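Local coordinates for Alpha/beta hydrolase fold protein (Chitinophaga pinensis, PDB 4PW0) that probably acts as a hydrolase of the alpha/beta hydrolase fold, its natural substrate not established, at residues G23-A27 with K72-S78. Numbering follows the deposited sequence.
Sequences GTRYA and KGVGLSS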
ATOM      1  N   GLY A  23     -24.891 -32.123   7.537  1.00 33.55           N
ATOM      2  CA  GLY A  23     -25.290 -32.731   6.278  1.00 32.85           C
ATOM      3  C   GLY A  23     -24.521 -32.315   5.012  1.00 29.86           C
ATOM      4  O   GLY A  23     -24.888 -32.683   3.922  1.00 31.28           O
ATOM      5  N   THR A  24     -23.472 -31.525   5.153  1.00 26.92           N
ATOM      6  CA  THR A  24     -22.675 -31.074   4.008  1.00 26.79           C
ATOM      7  C   THR A  24     -21.223 -31.552   4.200  1.00 23.48           C
ATOM      8  O   THR A  24     -20.642 -31.398   5.305  1.00 27.09           O
ATOM      9  CB  THR A  24     -22.703 -29.518   3.944  1.00 24.62           C
ATOM     10  OG1 THR A  24     -24.059 -29.059   3.776  1.00 27.64           O
ATOM     11  CG2 THR A  24     -21.809 -28.994   2.846  1.00 28.15           C
ATOM     12  N   ARG A  25     -20.629 -32.060   3.124  1.00 25.07           N
ATOM     13  CA  ARG A  25     -19.214 -32.428   3.101  0.60 24.30           C
ATOM     14  C   ARG A  25     -18.446 -31.227   2.563  1.00 23.18           C
ATOM     15  O   ARG A  25     -18.664 -30.843   1.419  1.00 26.99           O
ATOM     16  CB  ARG A  25     -18.960 -33.609   2.157  0.60 28.03           C
ATOM     17  CG  ARG A  25     -17.487 -33.875   1.833  0.60 34.63           C
ATOM     18  CD  ARG A  25     -17.206 -34.508   0.453  0.60 37.54           C
ATOM     19  NE  ARG A  25     -18.031 -33.984  -0.648  0.60 44.36           N
ATOM     20  CZ  ARG A  25     -17.799 -34.165  -1.956  0.60 49.77           C
ATOM     21  NH1 ARG A  25     -16.697 -34.784  -2.403  0.60 42.26           N
ATOM     22  NH2 ARG A  25     -18.658 -33.649  -2.846  0.60 64.67           N
ATOM     23  N   TYR A  26     -17.608 -30.621   3.397  1.00 23.20           N
ATOM     24  CA  TYR A  26     -16.716 -29.514   2.985  1.00 20.66           C
ATOM     25  C   TYR A  26     -15.333 -30.040   2.670  1.00 21.89           C
ATOM     26  O   TYR A  26     -14.721 -30.726   3.508  1.00 23.59           O
ATOM     27  CB  TYR A  26     -16.637 -28.450   4.065  1.00 21.05           C
ATOM     28  CG  TYR A  26     -17.904 -27.658   4.257  1.00 19.85           C
ATOM     29  CD1 TYR A  26     -18.152 -26.492   3.525  1.00 21.46           C
ATOM     30  CD2 TYR A  26     -18.848 -28.044   5.186  1.00 24.04           C
ATOM     31  CE1 TYR A  26     -19.302 -25.774   3.708  1.00 22.90           C
ATOM     32  CE2 TYR A  26     -20.014 -27.308   5.385  1.00 23.32           C
ATOM     33  CZ  TYR A  26     -20.235 -26.157   4.653  1.00 22.54           C
ATOM     34  OH  TYR A  26     -21.399 -25.420   4.765  1.00 23.90           O
ATOM     35  N   ALA A  27     -14.844 -29.687   1.476  1.00 20.39           N
ATOM     36  CA  ALA A  27     -13.504 -29.978   1.049  1.00 20.92           C
ATOM     37  C   ALA A  27     -12.572 -28.793   1.395  1.00 20.00           C
ATOM     38  O   ALA A  27     -12.917 -27.619   1.193  1.00 20.25           O
ATOM     39  CB  ALA A  27     -13.465 -30.239  -0.455  1.00 21.64           C
ATOM     40  N   LYS A  72     -20.057 -24.337   0.408  1.00 18.68           N
ATOM     41  CA  LYS A  72     -21.083 -25.324   0.136  1.00 19.41           C
ATOM     42  C   LYS A  72     -21.394 -25.353  -1.361  1.00 19.41           C
ATOM     43  O   LYS A  72     -21.592 -24.321  -2.010  1.00 18.43           O
ATOM     44  CB  LYS A  72     -22.334 -24.963   0.925  1.00 19.82           C
ATOM     45  CG  LYS A  72     -23.474 -25.962   0.725  1.00 21.85           C
ATOM     46  CD  LYS A  72     -24.721 -25.572   1.512  1.00 23.21           C
ATOM     47  CE  LYS A  72     -24.553 -25.766   2.993  1.00 26.17           C
ATOM     48  NZ  LYS A  72     -25.852 -25.419   3.681  1.00 29.29           N
ATOM     49  N   GLY A  73     -21.364 -26.555  -1.930  1.00 18.79           N
ATOM     50  CA  GLY A  73     -21.675 -26.785  -3.315  1.00 19.95           C
ATOM     51  C   GLY A  73     -20.577 -26.548  -4.334  1.00 19.13           C
ATOM     52  O   GLY A  73     -20.731 -26.868  -5.496  1.00 20.68           O
ATOM     53  N   VAL A  74     -19.507 -25.916  -3.898  1.00 18.42           N
ATOM     54  CA  VAL A  74     -18.419 -25.538  -4.816  1.00 18.09           C
ATOM     55  C   VAL A  74     -17.418 -26.689  -4.920  1.00 19.11           C
ATOM     56  O   VAL A  74     -16.918 -27.157  -3.912  1.00 19.88           O
ATOM     57  CB  VAL A  74     -17.710 -24.275  -4.297  1.00 17.39           C
ATOM     58  CG1 VAL A  74     -16.562 -23.881  -5.229  1.00 19.95           C
ATOM     59  CG2 VAL A  74     -18.696 -23.146  -4.193  1.00 19.41           C
ATOM     60  N   GLY A  75     -17.094 -27.113  -6.137  1.00 20.09           N
ATOM     61  CA  GLY A  75     -16.016 -28.085  -6.328  1.00 23.74           C
ATOM     62  C   GLY A  75     -16.353 -29.383  -5.609  1.00 22.32           C
ATOM     63  O   GLY A  75     -17.501 -29.863  -5.684  1.00 21.52           O
ATOM     64  N   LEU A  76     -15.379 -29.862  -4.848  1.00 20.65           N
ATOM     65  CA  LEU A  76     -15.552 -31.138  -4.107  1.00 21.81           C
ATOM     66  C   LEU A  76     -16.421 -31.001  -2.851  1.00 21.63           C
ATOM     67  O   LEU A  76     -16.732 -32.016  -2.206  1.00 25.77           O
ATOM     68  CB  LEU A  76     -14.192 -31.723  -3.757  1.00 24.23           C
ATOM     69  CG  LEU A  76     -13.502 -32.438  -4.906  1.00 27.73           C
ATOM     70  CD1 LEU A  76     -12.013 -32.558  -4.565  1.00 26.90           C
ATOM     71  CD2 LEU A  76     -14.177 -33.783  -5.231  1.00 29.57           C
ATOM     72  N   SER A  77     -16.837 -29.791  -2.465  1.00 20.68           N
ATOM     73  CA  SER A  77     -17.836 -29.683  -1.415  1.00 19.67           C
ATOM     74  C   SER A  77     -19.216 -30.052  -1.921  1.00 21.33           C
ATOM     75  O   SER A  77     -19.663 -29.663  -3.010  1.00 22.46           O
ATOM     76  CB  SER A  77     -17.854 -28.288  -0.793  1.00 19.76           C
ATOM     77  OG  SER A  77     -16.664 -28.096  -0.099  1.00 19.62           O
ATOM     78  N   SER A  78     -19.943 -30.793  -1.099  1.00 22.73           N
ATOM     79  CA  SER A  78     -21.271 -31.220  -1.505  1.00 23.38           C
ATOM     80  C   SER A  78     -22.330 -30.122  -1.300  1.00 21.44           C
ATOM     81  O   SER A  78     -22.045 -29.056  -0.712  1.00 22.92           O
ATOM     82  CB  SER A  78     -21.681 -32.502  -0.736  1.00 25.36           C
ATOM     83  OG  SER A  78     -22.022 -32.204   0.605  1.00 26.12           O
TER
HETATM   84  O   HOH W   1     -24.738 -32.493   0.884  1.00 33.10           O
HETATM   85  O   HOH W   2     -24.857 -27.850   5.958  1.00 33.08           O
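R25 and S78 bring strand 24-31 against the loop 72-78: S78 N donates to R25 O at 2.8 Å, while R25 N answers with a nearly straight bond to S78 OG (2.9 Å, 170°). Two serine hydroxyls thus stand in for the backbone acceptors that a neighbouring strand would offer, since S77 OG takes the N-H of A27 at 2.9 Å. With its first torsion at -68°, S77 holds that hydroxyl anti to its own carbonyl carbon and next to the strand, where it is also hydrogen-bonded to D70 O. Without this hydroxyl, as with an alanine here, the A27 N-H and the D70 carbonyl would probably each lose a partner. In the alpha/beta hydrolase fold, this loop follows strand 66-69 and leads to helix 85-98; within it a type II' beta turn from V74 to S77 reverses the chain, and G73 N bonds to S78 O. At the third position of this turn, L76 packs CB to CB on A27 at 3.7 Å. The R25 guanidinium, in the conformer given, comes implausibly close to L76 O, so its position there is doubtful. At the start of the loop, the K72 side chain crosses that of T24 at about a right angle, its CE 3.4 Å from T24 OG1, and runs obliquely past Y26, whose OH bonds to E94 of helix 85-98. T24 CG2, anti to the backbone N, lies over one face of the Y26 ring, off toward its rim, and reaches S78 O at 3.6 Å. One water joins S78 OG to G23 O; a second bonds to T24 OG1 and, weakly, to K72 NZ.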